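Local atomic coordinates of putative membrane protein mmpL11 (Mycobacterium tuberculosis, PDB entry 4Y0L), a protein that probably works as a membrane transporter of the RND family, represented here by one of its periplasmic domains. Residues V4-D9 / A50-V55. Numbering follows the deposited sequence.
Sequences VLVRFD and ALLSAV
Leu52 sits beside Val4, and the tip of its side chain meets Val6. Its CB lies 3.8 Å from Val4 O and 4.4 Å from Val4 CB. CG stands anti to the carbonyl carbon of Leu52 (chi1 -68°), beside the backbone N. From there CD1 extends anti to CA (chi2 164°) and meets Val6 CG2 at 4.4 Å, a loose apolar contact. Ile25 of helix 19-29 touches both Leu52 and Val6 on this buried face, and Pro41 of strand 37-43 touches Leu52 as well.

Strands 4-7 and 50-55 are antiparallel. Val4 with Leu52 and Val6 with Ala50 are hydrogen-bonded pairs. Each pair closes with two backbone bonds. The bond from Leu52 N to Val4 O is nearly straight, at 2.8 Å and 177° at the hydrogen. Val4 O also takes a CA-H...O contact from Leu51 CA, at 3.5 Å. These are the two central strands of a four-stranded sheet in the order 2-3-1-4. In chain order, helix 19-29 lies between the first two strands and helix 66-80 between the last two. The topology is that of a ferredoxin-like fold, as in the porter subdomains of RND transporters.

Leu5 and Leu51 form the non-hydrogen-bonded pair between them and occupy the other, partly exposed face. Their side chains cross at about a right angle and touch through CD1 of Leu5 and CD1 of Leu51, 4.2 Å apart. Leu51 CD1 also comes within 3.9 Å of Val4 O. Farther along the first strand, CB of Arg7 points away from 50-55, and its NH1 forms a salt bridge with OD2 of Asp86 in edge strand 84-87.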
ATOM      1  N   VAL A   4       2.973   4.354   1.864  1.00 28.98           N
ATOM      2  CA  VAL A   4       2.772   3.645   0.603  1.00 29.15           C
ATOM      3  C   VAL A   4       1.465   4.099  -0.041  1.00 33.43           C
ATOM      4  O   VAL A   4       0.405   4.043   0.581  1.00 29.14           O
ATOM      5  CB  VAL A   4       2.749   2.117   0.804  1.00 32.79           C
ATOM      6  CG1 VAL A   4       2.461   1.398  -0.513  1.00 26.58           C
ATOM      7  CG2 VAL A   4       4.070   1.642   1.384  1.00 29.67           C
ATOM      8  N   LEU A   5       1.558   4.545  -1.291  1.00 25.52           N
ATOM      9  CA  LEU A   5       0.410   5.069  -2.023  1.00 31.94           C
ATOM     10  C   LEU A   5       0.007   4.124  -3.153  1.00 26.75           C
ATOM     11  O   LEU A   5       0.842   3.731  -3.965  1.00 30.63           O
ATOM     12  CB  LEU A   5       0.730   6.454  -2.590  1.00 33.87           C
ATOM     13  CG  LEU A   5      -0.451   7.234  -3.170  1.00 38.18           C
ATOM     14  CD1 LEU A   5      -1.334   7.779  -2.058  1.00 29.64           C
ATOM     15  CD2 LEU A   5       0.041   8.356  -4.066  1.00 43.50           C
ATOM     16  N   VAL A   6      -1.275   3.770  -3.198  1.00 22.74           N
ATOM     17  CA  VAL A   6      -1.794   2.867  -4.220  1.00 23.83           C
ATOM     18  C   VAL A   6      -2.831   3.577  -5.086  1.00 20.96           C
ATOM     19  O   VAL A   6      -3.847   4.049  -4.580  1.00 19.78           O
ATOM     20  CB  VAL A   6      -2.433   1.610  -3.595  1.00 28.29           C
ATOM     21  CG1 VAL A   6      -2.710   0.567  -4.670  1.00 30.86           C
ATOM     22  CG2 VAL A   6      -1.527   1.027  -2.518  1.00 26.42           C
ATOM     23  N   ARG A   7      -2.568   3.645  -6.389  1.00 21.09           N
ATOM     24  CA  ARG A   7      -3.484   4.283  -7.333  1.00 33.06           C
ATOM     25  C   ARG A   7      -4.110   3.251  -8.257  1.00 28.34           C
ATOM     26  O   ARG A   7      -3.436   2.331  -8.725  1.00 30.27           O
ATOM     27  CB  ARG A   7      -2.765   5.351  -8.165  1.00 46.34           C
ATOM     28  CG  ARG A   7      -2.293   6.555  -7.365  1.00 40.14           C
ATOM     29  CD  ARG A   7      -0.785   6.712  -7.423  1.00 43.19           C
ATOM     30  NE  ARG A   7      -0.351   7.491  -8.580  1.00 48.45           N
ATOM     31  CZ  ARG A   7       0.897   7.521  -9.040  1.00 48.74           C
ATOM     32  NH1 ARG A   7       1.846   6.802  -8.453  1.00 45.58           N
ATOM     33  NH2 ARG A   7       1.197   8.263 -10.096  1.00 63.83           N
ATOM     34  N   PHE A   8      -5.404   3.420  -8.515  1.00 22.75           N
ATOM     35  CA  PHE A   8      -6.144   2.554  -9.422  1.00 21.13           C
ATOM     36  C   PHE A   8      -6.586   3.330 -10.657  1.00 28.60           C
ATOM     37  O   PHE A   8      -6.819   4.536 -10.593  1.00 28.48           O
ATOM     38  CB  PHE A   8      -7.355   1.951  -8.715  1.00 19.12           C
ATOM     39  CG  PHE A   8      -6.997   1.055  -7.568  1.00 18.44           C
ATOM     40  CD1 PHE A   8      -6.659  -0.268  -7.789  1.00 22.62           C
ATOM     41  CD2 PHE A   8      -6.999   1.536  -6.269  1.00 19.76           C
ATOM     42  CE1 PHE A   8      -6.328  -1.099  -6.736  1.00 15.32           C
ATOM     43  CE2 PHE A   8      -6.669   0.711  -5.211  1.00 26.40           C
ATOM     44  CZ  PHE A   8      -6.333  -0.611  -5.445  1.00 14.92           C
ATOM     45  N   ASP A   9      -6.707   2.624 -11.775  1.00 24.81           N
ATOM     46  CA  ASP A   9      -6.992   3.250 -13.059  1.00 30.07           C
ATOM     47  C   ASP A   9      -8.490   3.382 -13.317  1.00 26.55           C
ATOM     48  O   ASP A   9      -8.914   4.245 -14.084  1.00 30.41           O
ATOM     49  CB  ASP A   9      -6.348   2.451 -14.195  1.00 46.31           C
ATOM     50  CG  ASP A   9      -5.372   3.276 -15.015  1.00 53.82           C
ATOM     51  OD1 ASP A   9      -5.613   4.487 -15.204  1.00 64.67           O
ATOM     52  OD2 ASP A   9      -4.361   2.706 -15.478  1.00 70.59           O
ATOM     53  N   ALA A  50      -5.160   5.353  -2.293  1.00 20.95           N
ATOM     54  CA  ALA A  50      -5.255   4.899  -0.912  1.00 25.35           C
ATOM     55  C   ALA A  50      -3.877   4.939  -0.257  1.00 25.49           C
ATOM     56  O   ALA A  50      -2.919   4.369  -0.778  1.00 24.22           O
ATOM     57  CB  ALA A  50      -5.831   3.495  -0.850  1.00 20.74           C
ATOM     58  N   LEU A  51      -3.786   5.616   0.884  1.00 26.74           N
ATOM     59  CA  LEU A  51      -2.533   5.709   1.621  1.00 24.28           C
ATOM     60  C   LEU A  51      -2.461   4.631   2.699  1.00 24.56           C
ATOM     61  O   LEU A  51      -3.363   4.504   3.527  1.00 28.57           O
ATOM     62  CB  LEU A  51      -2.376   7.092   2.258  1.00 22.28           C
ATOM     63  CG  LEU A  51      -1.018   7.357   2.918  1.00 37.10           C
ATOM     64  CD1 LEU A  51       0.045   7.662   1.871  1.00 46.10           C
ATOM     65  CD2 LEU A  51      -1.115   8.485   3.935  1.00 42.48           C
ATOM     66  N   LEU A  52      -1.384   3.854   2.666  1.00 31.62           N
ATOM     67  CA  LEU A  52      -1.088   2.883   3.712  1.00 26.61           C
ATOM     68  C   LEU A  52       0.175   3.306   4.454  1.00 31.80           C
ATOM     69  O   LEU A  52       1.246   3.414   3.857  1.00 23.00           O
ATOM     70  CB  LEU A  52      -0.921   1.483   3.118  1.00 33.02           C
ATOM     71  CG  LEU A  52      -2.194   0.850   2.550  1.00 31.10           C
ATOM     72  CD1 LEU A  52      -1.862  -0.332   1.649  1.00 19.89           C
ATOM     73  CD2 LEU A  52      -3.129   0.416   3.674  1.00 38.05           C
ATOM     74  N   SER A  53       0.036   3.552   5.755  1.00 28.11           N
ATOM     75  CA  SER A  53       1.148   4.015   6.578  1.00 36.82           C
ATOM     76  C   SER A  53       1.581   2.945   7.574  1.00 34.95           C
ATOM     77  O   SER A  53       0.781   2.477   8.388  1.00 40.18           O
ATOM     78  CB  SER A  53       0.767   5.298   7.316  1.00 35.36           C
ATOM     79  OG  SER A  53      -0.197   5.039   8.324  1.00 46.87           O
ATOM     80  N   ALA A  54       2.854   2.570   7.501  1.00 33.40           N
ATOM     81  CA  ALA A  54       3.413   1.536   8.363  1.00 32.61           C
ATOM     82  C   ALA A  54       4.369   2.129   9.384  1.00 38.81           C
ATOM     83  O   ALA A  54       5.307   2.849   9.036  1.00 42.84           O
ATOM     84  CB  ALA A  54       4.125   0.490   7.536  1.00 29.34           C
ATOM     85  N   VAL A  55       4.124   1.817  10.652  1.00 52.13           N
ATOM     86  CA  VAL A  55       5.019   2.233  11.717  1.00 57.99           C
ATOM     87  C   VAL A  55       6.124   1.197  11.906  1.00 62.06           C
ATOM     88  O   VAL A  55       5.888  -0.013  11.819  1.00 58.17           O
ATOM     89  CB  VAL A  55       4.267   2.441  13.037  1.00 49.13           C
ATOM     90  CG1 VAL A  55       5.229   2.840  14.140  1.00 55.79           C
ATOM     91  CG2 VAL A  55       3.190   3.501  12.872  1.00 45.34           C
TER